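Local coordinates for penicillin-binding protein 2 (Pbp2) (Helicobacter pylori, PDB 5LP5) that probably cross-links peptidoglycan as a penicillin-binding transpeptidase in cell-shape maintenance, working in a complex with the rod-shape protein MreC, at residues A[63-76]-A[142-155]. Sequence-based numbering, arbitrary orientation.
Sequences FLATNELVFGVFLP and GIFALPLDKRYYPN
L146 sets CD1 over one face of the F74 ring, a CH-pi contact 3.8 Å from that atom to the ring centroid, while CD2 of L148 meets the same ring at its edge. The Y152 ring carries the carboxylate of E68 on one face: OE2 stands 3.5 Å above the ring plane, over its centre, with the two planes 25° apart, and CG2 of T66 closes in at the rim in the plane of the ring. On the other side of the strand pair the R151 guanidinium has A65 CB over one face and N67 OD1 at its edge. NH1 of R151 gives that oxygen a straight 3.0 Å hydrogen bond, lying in the guanidinium plane but reaching OD1 from above the amide plane. R151 gets there with CG anti to the backbone N (chi1 -162°) and a bend at chi2, which brings the chain back across N67. The grip is shared: NH1 also bonds G54 O, NE forms a salt bridge to E192, and N67 ND2 bonds R53 O. T66, E68, V70 and F74 pair with Y152, K150, L148 and F144 as antiparallel hydrogen-bonded pairs, each with reciprocal backbone bonds; V70 N to L148 O is 3.0 Å. CD1 of L148 lies 4.0 Å from G72 CA. This twisted antiparallel pair, its two segments separated by 65 residues, 29 of them helical, belongs to the PBP dimerisation region. Strand 118-125 pairs with the far edge of 63-76, helix 81-94 packs on L75 and I143, and MreC lies against the L69 and P147 side, with its F182 touching both.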
ATOM      1  N   PHE A  63      -7.953  -6.086  -8.016  1.00 47.06           N
ATOM      2  CA  PHE A  63      -6.928  -5.069  -7.784  1.00 46.49           C
ATOM      3  C   PHE A  63      -6.140  -4.717  -9.043  1.00 43.52           C
ATOM      4  O   PHE A  63      -5.526  -5.585  -9.678  1.00 38.75           O
ATOM      5  CB  PHE A  63      -5.934  -5.547  -6.728  1.00 49.25           C
ATOM      6  CG  PHE A  63      -6.500  -5.581  -5.358  1.00 50.85           C
ATOM      7  CD1 PHE A  63      -6.969  -6.751  -4.827  1.00 53.41           C
ATOM      8  CD2 PHE A  63      -6.575  -4.428  -4.602  1.00 56.86           C
ATOM      9  CE1 PHE A  63      -7.506  -6.784  -3.560  1.00 55.82           C
ATOM     10  CE2 PHE A  63      -7.111  -4.449  -3.332  1.00 57.30           C
ATOM     11  CZ  PHE A  63      -7.573  -5.628  -2.808  1.00 56.39           C
ATOM     12  N   LEU A  64      -6.136  -3.429  -9.365  1.00 40.88           N
ATOM     13  CA  LEU A  64      -5.296  -2.894 -10.426  1.00 42.40           C
ATOM     14  C   LEU A  64      -4.102  -2.150  -9.849  1.00 44.97           C
ATOM     15  O   LEU A  64      -2.978  -2.260 -10.377  1.00 46.57           O
ATOM     16  CB  LEU A  64      -6.114  -1.965 -11.320  1.00 40.50           C
ATOM     17  CG  LEU A  64      -7.254  -2.651 -12.071  1.00 39.92           C
ATOM     18  CD1 LEU A  64      -8.217  -1.645 -12.685  1.00 40.47           C
ATOM     19  CD2 LEU A  64      -6.694  -3.588 -13.122  1.00 37.87           C
ATOM     20  N   ALA A  65      -4.370  -1.405  -8.771  1.00 45.88           N
ATOM     21  CA  ALA A  65      -3.368  -0.600  -8.069  1.00 46.14           C
ATOM     22  C   ALA A  65      -3.582  -0.659  -6.564  1.00 44.75           C
ATOM     23  O   ALA A  65      -4.692  -0.451  -6.060  1.00 47.05           O
ATOM     24  CB  ALA A  65      -3.395   0.857  -8.531  1.00 44.27           C
ATOM     25  N   THR A  66      -2.493  -0.903  -5.850  1.00 43.14           N
ATOM     26  CA  THR A  66      -2.543  -1.066  -4.422  1.00 42.43           C
ATOM     27  C   THR A  66      -1.230  -0.655  -3.749  1.00 43.27           C
ATOM     28  O   THR A  66      -0.319  -0.143  -4.398  1.00 42.38           O
ATOM     29  CB  THR A  66      -2.903  -2.518  -4.084  1.00 42.79           C
ATOM     30  OG1 THR A  66      -3.252  -2.587  -2.711  1.00 48.49           O
ATOM     31  CG2 THR A  66      -1.767  -3.477  -4.382  1.00 41.78           C
ATOM     32  N   ASN A  67      -1.135  -0.896  -2.441  1.00 43.67           N
ATOM     33  CA  ASN A  67       0.065  -0.546  -1.657  1.00 41.97           C
ATOM     34  C   ASN A  67       0.697  -1.772  -0.958  1.00 41.02           C
ATOM     35  O   ASN A  67      -0.013  -2.665  -0.532  1.00 44.07           O
ATOM     36  CB  ASN A  67      -0.321   0.489  -0.613  1.00 40.02           C
ATOM     37  CG  ASN A  67      -0.875   1.761  -1.218  1.00 38.08           C
ATOM     38  OD1 ASN A  67      -0.439   2.201  -2.284  1.00 39.49           O
ATOM     39  ND2 ASN A  67      -1.824   2.382  -0.516  1.00 34.71           N
ATOM     40  N   GLU A  68       2.023  -1.801  -0.855  1.00 41.16           N
ATOM     41  CA  GLU A  68       2.747  -2.897  -0.185  1.00 44.30           C
ATOM     42  C   GLU A  68       3.509  -2.380   1.010  1.00 45.00           C
ATOM     43  O   GLU A  68       4.264  -1.417   0.904  1.00 46.95           O
ATOM     44  CB  GLU A  68       3.734  -3.591  -1.112  1.00 45.10           C
ATOM     45  CG  GLU A  68       3.111  -4.716  -1.906  1.00 50.62           C
ATOM     46  CD  GLU A  68       4.140  -5.608  -2.577  1.00 56.47           C
ATOM     47  OE1 GLU A  68       5.359  -5.385  -2.394  1.00 59.89           O
ATOM     48  OE2 GLU A  68       3.719  -6.557  -3.271  1.00 64.60           O
ATOM     49  N   LEU A  69       3.293  -3.037   2.145  1.00 41.37           N
ATOM     50  CA  LEU A  69       3.919  -2.643   3.381  1.00 36.91           C
ATOM     51  C   LEU A  69       5.370  -3.097   3.394  1.00 34.96           C
ATOM     52  O   LEU A  69       5.680  -4.271   3.317  1.00 31.03           O
ATOM     53  CB  LEU A  69       3.150  -3.241   4.544  1.00 36.78           C
ATOM     54  CG  LEU A  69       3.581  -2.834   5.927  1.00 37.98           C
ATOM     55  CD1 LEU A  69       3.707  -1.323   6.044  1.00 38.83           C
ATOM     56  CD2 LEU A  69       2.570  -3.368   6.939  1.00 37.94           C
ATOM     57  N   VAL A  70       6.265  -2.131   3.465  1.00 36.89           N
ATOM     58  CA  VAL A  70       7.700  -2.402   3.425  1.00 37.19           C
ATOM     59  C   VAL A  70       8.355  -1.592   4.533  1.00 37.30           C
ATOM     60  O   VAL A  70       7.662  -0.923   5.299  1.00 38.21           O
ATOM     61  CB  VAL A  70       8.314  -2.067   2.043  1.00 36.23           C
ATOM     62  CG1 VAL A  70       7.636  -2.878   0.960  1.00 36.32           C
ATOM     63  CG2 VAL A  70       8.183  -0.591   1.720  1.00 34.27           C
ATOM     64  N   PHE A  71       9.677  -1.679   4.638  1.00 37.06           N
ATOM     65  CA  PHE A  71      10.395  -1.060   5.737  1.00 36.83           C
ATOM     66  C   PHE A  71      11.429  -0.042   5.288  1.00 37.52           C
ATOM     67  O   PHE A  71      11.639   0.169   4.101  1.00 36.77           O
ATOM     68  CB  PHE A  71      11.028  -2.136   6.612  1.00 36.73           C
ATOM     69  CG  PHE A  71      10.061  -2.758   7.567  1.00 37.04           C
ATOM     70  CD1 PHE A  71       9.754  -2.136   8.765  1.00 37.52           C
ATOM     71  CD2 PHE A  71       9.437  -3.947   7.258  1.00 35.08           C
ATOM     72  CE1 PHE A  71       8.854  -2.704   9.638  1.00 36.47           C
ATOM     73  CE2 PHE A  71       8.547  -4.514   8.132  1.00 34.20           C
ATOM     74  CZ  PHE A  71       8.251  -3.898   9.319  1.00 34.61           C
ATOM     75  N   GLY A  72      12.085   0.565   6.272  1.00 39.59           N
ATOM     76  CA  GLY A  72      12.995   1.663   6.065  1.00 40.86           C
ATOM     77  C   GLY A  72      13.823   1.797   7.317  1.00 43.39           C
ATOM     78  O   GLY A  72      13.282   1.781   8.409  1.00 43.14           O
ATOM     79  N   VAL A  73      15.141   1.898   7.175  1.00 46.02           N
ATOM     80  CA  VAL A  73      15.995   2.094   8.340  1.00 49.00           C
ATOM     81  C   VAL A  73      16.365   3.567   8.445  1.00 51.70           C
ATOM     82  O   VAL A  73      16.866   4.153   7.492  1.00 50.41           O
ATOM     83  CB  VAL A  73      17.245   1.197   8.285  1.00 48.68           C
ATOM     84  CG1 VAL A  73      18.165   1.470   9.467  1.00 49.92           C
ATOM     85  CG2 VAL A  73      16.837  -0.270   8.267  1.00 47.14           C
ATOM     86  N   PHE A  74      16.117   4.150   9.612  1.00 57.53           N
ATOM     87  CA  PHE A  74      16.276   5.583   9.822  1.00 63.92           C
ATOM     88  C   PHE A  74      17.303   5.891  10.910  1.00 69.23           C
ATOM     89  O   PHE A  74      17.397   5.160  11.914  1.00 74.97           O
ATOM     90  CB  PHE A  74      14.949   6.177  10.276  1.00 67.25           C
ATOM     91  CG  PHE A  74      13.923   6.299   9.193  1.00 67.89           C
ATOM     92  CD1 PHE A  74      13.644   7.543   8.645  1.00 72.94           C
ATOM     93  CD2 PHE A  74      13.213   5.192   8.745  1.00 68.07           C
ATOM     94  CE1 PHE A  74      12.682   7.684   7.663  1.00 73.73           C
ATOM     95  CE2 PHE A  74      12.253   5.324   7.759  1.00 70.44           C
ATOM     96  CZ  PHE A  74      11.977   6.574   7.224  1.00 72.82           C
ATOM     97  N   LEU A  75      18.044   6.985  10.710  1.00 70.12           N
ATOM     98  CA  LEU A  75      18.920   7.560  11.740  1.00 68.69           C
ATOM     99  C   LEU A  75      18.446   8.978  12.091  1.00 75.83           C
ATOM    100  O   LEU A  75      17.837   9.650  11.258  1.00 79.48           O
ATOM    101  CB  LEU A  75      20.366   7.580  11.257  1.00 65.33           C
ATOM    102  CG  LEU A  75      21.042   6.214  11.076  1.00 65.65           C
ATOM    103  CD1 LEU A  75      22.381   6.364  10.358  1.00 66.52           C
ATOM    104  CD2 LEU A  75      21.245   5.492  12.407  1.00 66.22           C
ATOM    105  N   PRO A  76      18.699   9.435  13.333  1.00 86.51           N
ATOM    106  CA  PRO A  76      18.235  10.778  13.697  1.00 90.59           C
ATOM    107  C   PRO A  76      19.094  11.875  13.040  1.00 95.59           C
ATOM    108  O   PRO A  76      20.292  11.676  12.820  1.00 93.38           O
ATOM    109  CB  PRO A  76      18.347  10.786  15.225  1.00 89.35           C
ATOM    110  CG  PRO A  76      19.427   9.803  15.533  1.00 91.49           C
ATOM    111  CD  PRO A  76      19.442   8.783  14.428  1.00 89.90           C
ATOM    112  N   GLY A 142      20.195   3.892  19.144  1.00 82.78           N
ATOM    113  CA  GLY A 142      19.892   4.994  18.230  1.00 87.47           C
ATOM    114  C   GLY A 142      19.540   4.616  16.797  1.00 86.45           C
ATOM    115  O   GLY A 142      19.776   5.405  15.879  1.00 87.41           O
ATOM    116  N   ILE A 143      18.977   3.428  16.588  1.00 80.99           N
ATOM    117  CA  ILE A 143      18.632   2.981  15.232  1.00 70.05           C
ATOM    118  C   ILE A 143      17.173   2.520  15.143  1.00 65.77           C
ATOM    119  O   ILE A 143      16.732   1.672  15.926  1.00 60.96           O
ATOM    120  CB  ILE A 143      19.562   1.866  14.729  1.00 65.09           C
ATOM    121  CG1 ILE A 143      21.011   2.342  14.726  1.00 64.30           C
ATOM    122  CG2 ILE A 143      19.178   1.465  13.314  1.00 63.82           C
ATOM    123  CD1 ILE A 143      22.018   1.311  14.243  1.00 63.57           C
ATOM    124  N   PHE A 144      16.457   3.088  14.171  1.00 62.36           N
ATOM    125  CA  PHE A 144      15.012   2.946  14.050  1.00 61.37           C
ATOM    126  C   PHE A 144      14.656   2.243  12.733  1.00 55.50           C
ATOM    127  O   PHE A 144      15.321   2.427  11.725  1.00 50.64           O
ATOM    128  CB  PHE A 144      14.347   4.333  14.113  1.00 64.25           C
ATOM    129  CG  PHE A 144      14.600   5.073  15.403  1.00 67.25           C
ATOM    130  CD1 PHE A 144      13.562   5.292  16.302  1.00 66.93           C
ATOM    131  CD2 PHE A 144      15.869   5.577  15.710  1.00 66.96           C
ATOM    132  CE1 PHE A 144      13.786   5.974  17.492  1.00 70.20           C
ATOM    133  CE2 PHE A 144      16.107   6.231  16.903  1.00 68.15           C
ATOM    134  CZ  PHE A 144      15.061   6.443  17.792  1.00 70.84           C
ATOM    135  N   ALA A 145      13.607   1.425  12.755  1.00 50.98           N
ATOM    136  CA  ALA A 145      13.147   0.712  11.569  1.00 46.70           C
ATOM    137  C   ALA A 145      11.619   0.851  11.476  1.00 44.28           C
ATOM    138  O   ALA A 145      10.884   0.409  12.357  1.00 44.29           O
ATOM    139  CB  ALA A 145      13.567  -0.755  11.635  1.00 45.62           C
ATOM    140  N   LEU A 146      11.149   1.448  10.389  1.00 42.11           N
ATOM    141  CA  LEU A 146       9.812   1.994  10.344  1.00 40.61           C
ATOM    142  C   LEU A 146       9.089   1.516   9.121  1.00 38.69           C
ATOM    143  O   LEU A 146       9.689   1.368   8.064  1.00 39.66           O
ATOM    144  CB  LEU A 146       9.888   3.521  10.291  1.00 41.93           C
ATOM    145  CG  LEU A 146      10.641   4.166  11.454  1.00 43.01           C
ATOM    146  CD1 LEU A 146      10.871   5.663  11.248  1.00 43.05           C
ATOM    147  CD2 LEU A 146       9.863   3.867  12.736  1.00 42.32           C
ATOM    148  N   PRO A 147       7.776   1.318   9.249  1.00 38.15           N
ATOM    149  CA  PRO A 147       6.900   0.891   8.162  1.00 36.56           C
ATOM    150  C   PRO A 147       6.606   2.011   7.169  1.00 35.99           C
ATOM    151  O   PRO A 147       6.271   3.128   7.568  1.00 37.33           O
ATOM    152  CB  PRO A 147       5.625   0.483   8.895  1.00 36.13           C
ATOM    153  CG  PRO A 147       5.604   1.355  10.094  1.00 37.44           C
ATOM    154  CD  PRO A 147       7.031   1.588  10.489  1.00 38.39           C
ATOM    155  N   LEU A 148       6.744   1.695   5.887  1.00 34.91           N
ATOM    156  CA  LEU A 148       6.486   2.619   4.779  1.00 34.88           C
ATOM    157  C   LEU A 148       5.585   1.952   3.745  1.00 34.30           C
ATOM    158  O   LEU A 148       5.518   0.733   3.661  1.00 31.38           O
ATOM    159  CB  LEU A 148       7.792   2.984   4.063  1.00 35.24           C
ATOM    160  CG  LEU A 148       8.962   3.537   4.858  1.00 36.80           C
ATOM    161  CD1 LEU A 148      10.208   3.542   3.978  1.00 37.20           C
ATOM    162  CD2 LEU A 148       8.648   4.930   5.373  1.00 36.73           C
ATOM    163  N   ASP A 149       4.929   2.764   2.925  1.00 37.52           N
ATOM    164  CA  ASP A 149       4.153   2.285   1.792  1.00 41.21           C
ATOM    165  C   ASP A 149       4.908   2.425   0.473  1.00 40.86           C
ATOM    166  O   ASP A 149       5.560   3.419   0.229  1.00 46.93           O
ATOM    167  CB  ASP A 149       2.826   3.049   1.685  1.00 43.99           C
ATOM    168  CG  ASP A 149       1.702   2.361   2.416  1.00 48.76           C
ATOM    169  OD1 ASP A 149       1.849   1.133   2.653  1.00 53.64           O
ATOM    170  OD2 ASP A 149       0.685   3.035   2.743  1.00 54.12           O
ATOM    171  N   LYS A 150       4.792   1.414  -0.371  1.00 39.43           N
ATOM    172  CA  LYS A 150       5.306   1.451  -1.723  1.00 39.37           C
ATOM    173  C   LYS A 150       4.167   1.063  -2.645  1.00 39.02           C
ATOM    174  O   LYS A 150       3.517   0.066  -2.411  1.00 43.62           O
ATOM    175  CB  LYS A 150       6.474   0.472  -1.861  1.00 40.79           C
ATOM    176  CG  LYS A 150       6.535  -0.293  -3.159  1.00 41.24           C
ATOM    177  CD  LYS A 150       7.797  -1.144  -3.199  1.00 42.70           C
ATOM    178  CE  LYS A 150       7.509  -2.540  -3.711  1.00 41.99           C
ATOM    179  NZ  LYS A 150       8.770  -3.197  -4.093  1.00 44.87           N
ATOM    180  N   ARG A 151       3.892   1.850  -3.672  1.00 37.79           N
ATOM    181  CA  ARG A 151       2.799   1.555  -4.581  1.00 34.69           C
ATOM    182  C   ARG A 151       3.116   0.257  -5.301  1.00 34.84           C
ATOM    183  O   ARG A 151       4.286  -0.100  -5.513  1.00 32.53           O
ATOM    184  CB  ARG A 151       2.614   2.699  -5.584  1.00 35.26           C
ATOM    185  CG  ARG A 151       1.261   2.739  -6.301  1.00 34.86           C
ATOM    186  CD  ARG A 151       0.119   3.089  -5.345  1.00 34.38           C
ATOM    187  NE  ARG A 151      -1.095   3.559  -6.032  1.00 33.26           N
ATOM    188  CZ  ARG A 151      -2.306   3.618  -5.474  1.00 32.25           C
ATOM    189  NH1 ARG A 151      -2.481   3.263  -4.207  1.00 32.41           N
ATOM    190  NH2 ARG A 151      -3.354   4.038  -6.173  1.00 32.06           N
ATOM    191  N   TYR A 152       2.063  -0.458  -5.672  1.00 36.67           N
ATOM    192  CA  TYR A 152       2.201  -1.758  -6.331  1.00 36.48           C
ATOM    193  C   TYR A 152       1.078  -2.024  -7.334  1.00 35.46           C
ATOM    194  O   TYR A 152      -0.099  -1.940  -7.007  1.00 33.54           O
ATOM    195  CB  TYR A 152       2.236  -2.870  -5.283  1.00 37.75           C
ATOM    196  CG  TYR A 152       2.441  -4.249  -5.865  1.00 39.52           C
ATOM    197  CD1 TYR A 152       3.654  -4.612  -6.463  1.00 43.07           C
ATOM    198  CD2 TYR A 152       1.423  -5.183  -5.830  1.00 38.52           C
ATOM    199  CE1 TYR A 152       3.832  -5.871  -7.014  1.00 42.70           C
ATOM    200  CE2 TYR A 152       1.593  -6.445  -6.355  1.00 38.32           C
ATOM    201  CZ  TYR A 152       2.789  -6.788  -6.947  1.00 40.18           C
ATOM    202  OH  TYR A 152       2.918  -8.047  -7.481  1.00 39.56           O
ATOM    203  N   TYR A 153       1.470  -2.369  -8.555  1.00 37.30           N
ATOM    204  CA  TYR A 153       0.547  -2.657  -9.648  1.00 36.27           C
ATOM    205  C   TYR A 153       0.658  -4.157  -9.919  1.00 37.79           C
ATOM    206  O   TYR A 153       1.610  -4.619 -10.551  1.00 36.78           O
ATOM    207  CB  TYR A 153       0.891  -1.795 -10.879  1.00 35.67           C
ATOM    208  CG  TYR A 153       0.903  -0.313 -10.545  1.00 33.74           C
ATOM    209  CD1 TYR A 153      -0.223   0.460 -10.706  1.00 32.44           C
ATOM    210  CD2 TYR A 153       2.040   0.301 -10.004  1.00 35.53           C
ATOM    211  CE1 TYR A 153      -0.224   1.813 -10.373  1.00 32.68           C
ATOM    212  CE2 TYR A 153       2.044   1.650  -9.664  1.00 33.82           C
ATOM    213  CZ  TYR A 153       0.910   2.395  -9.850  1.00 32.93           C
ATOM    214  OH  TYR A 153       0.887   3.717  -9.520  1.00 34.18           O
ATOM    215  N   PRO A 154      -0.301  -4.934  -9.392  1.00 39.58           N
ATOM    216  CA  PRO A 154      -0.246  -6.387  -9.467  1.00 39.92           C
ATOM    217  C   PRO A 154      -0.106  -6.901 -10.878  1.00 41.12           C
ATOM    218  O   PRO A 154       0.664  -7.833 -11.118  1.00 46.54           O
ATOM    219  CB  PRO A 154      -1.584  -6.848  -8.889  1.00 38.58           C
ATOM    220  CG  PRO A 154      -2.366  -5.635  -8.611  1.00 39.85           C
ATOM    221  CD  PRO A 154      -1.450  -4.468  -8.607  1.00 40.00           C
ATOM    222  N   ASN A 155      -0.817  -6.296 -11.817  1.00 39.30           N
ATOM    223  CA  ASN A 155      -0.787  -6.811 -13.188  1.00 37.71           C
ATOM    224  C   ASN A 155       0.317  -6.230 -14.064  1.00 37.23           C
ATOM    225  O   ASN A 155       0.354  -6.473 -15.260  1.00 40.66           O
ATOM    226  CB  ASN A 155      -2.145  -6.610 -13.841  1.00 36.94           C
ATOM    227  CG  ASN A 155      -3.240  -7.264 -13.060  1.00 34.92           C
ATOM    228  OD1 ASN A 155      -3.653  -8.372 -13.365  1.00 37.55           O
ATOM    229  ND2 ASN A 155      -3.691  -6.598 -12.035  1.00 36.46           N
TER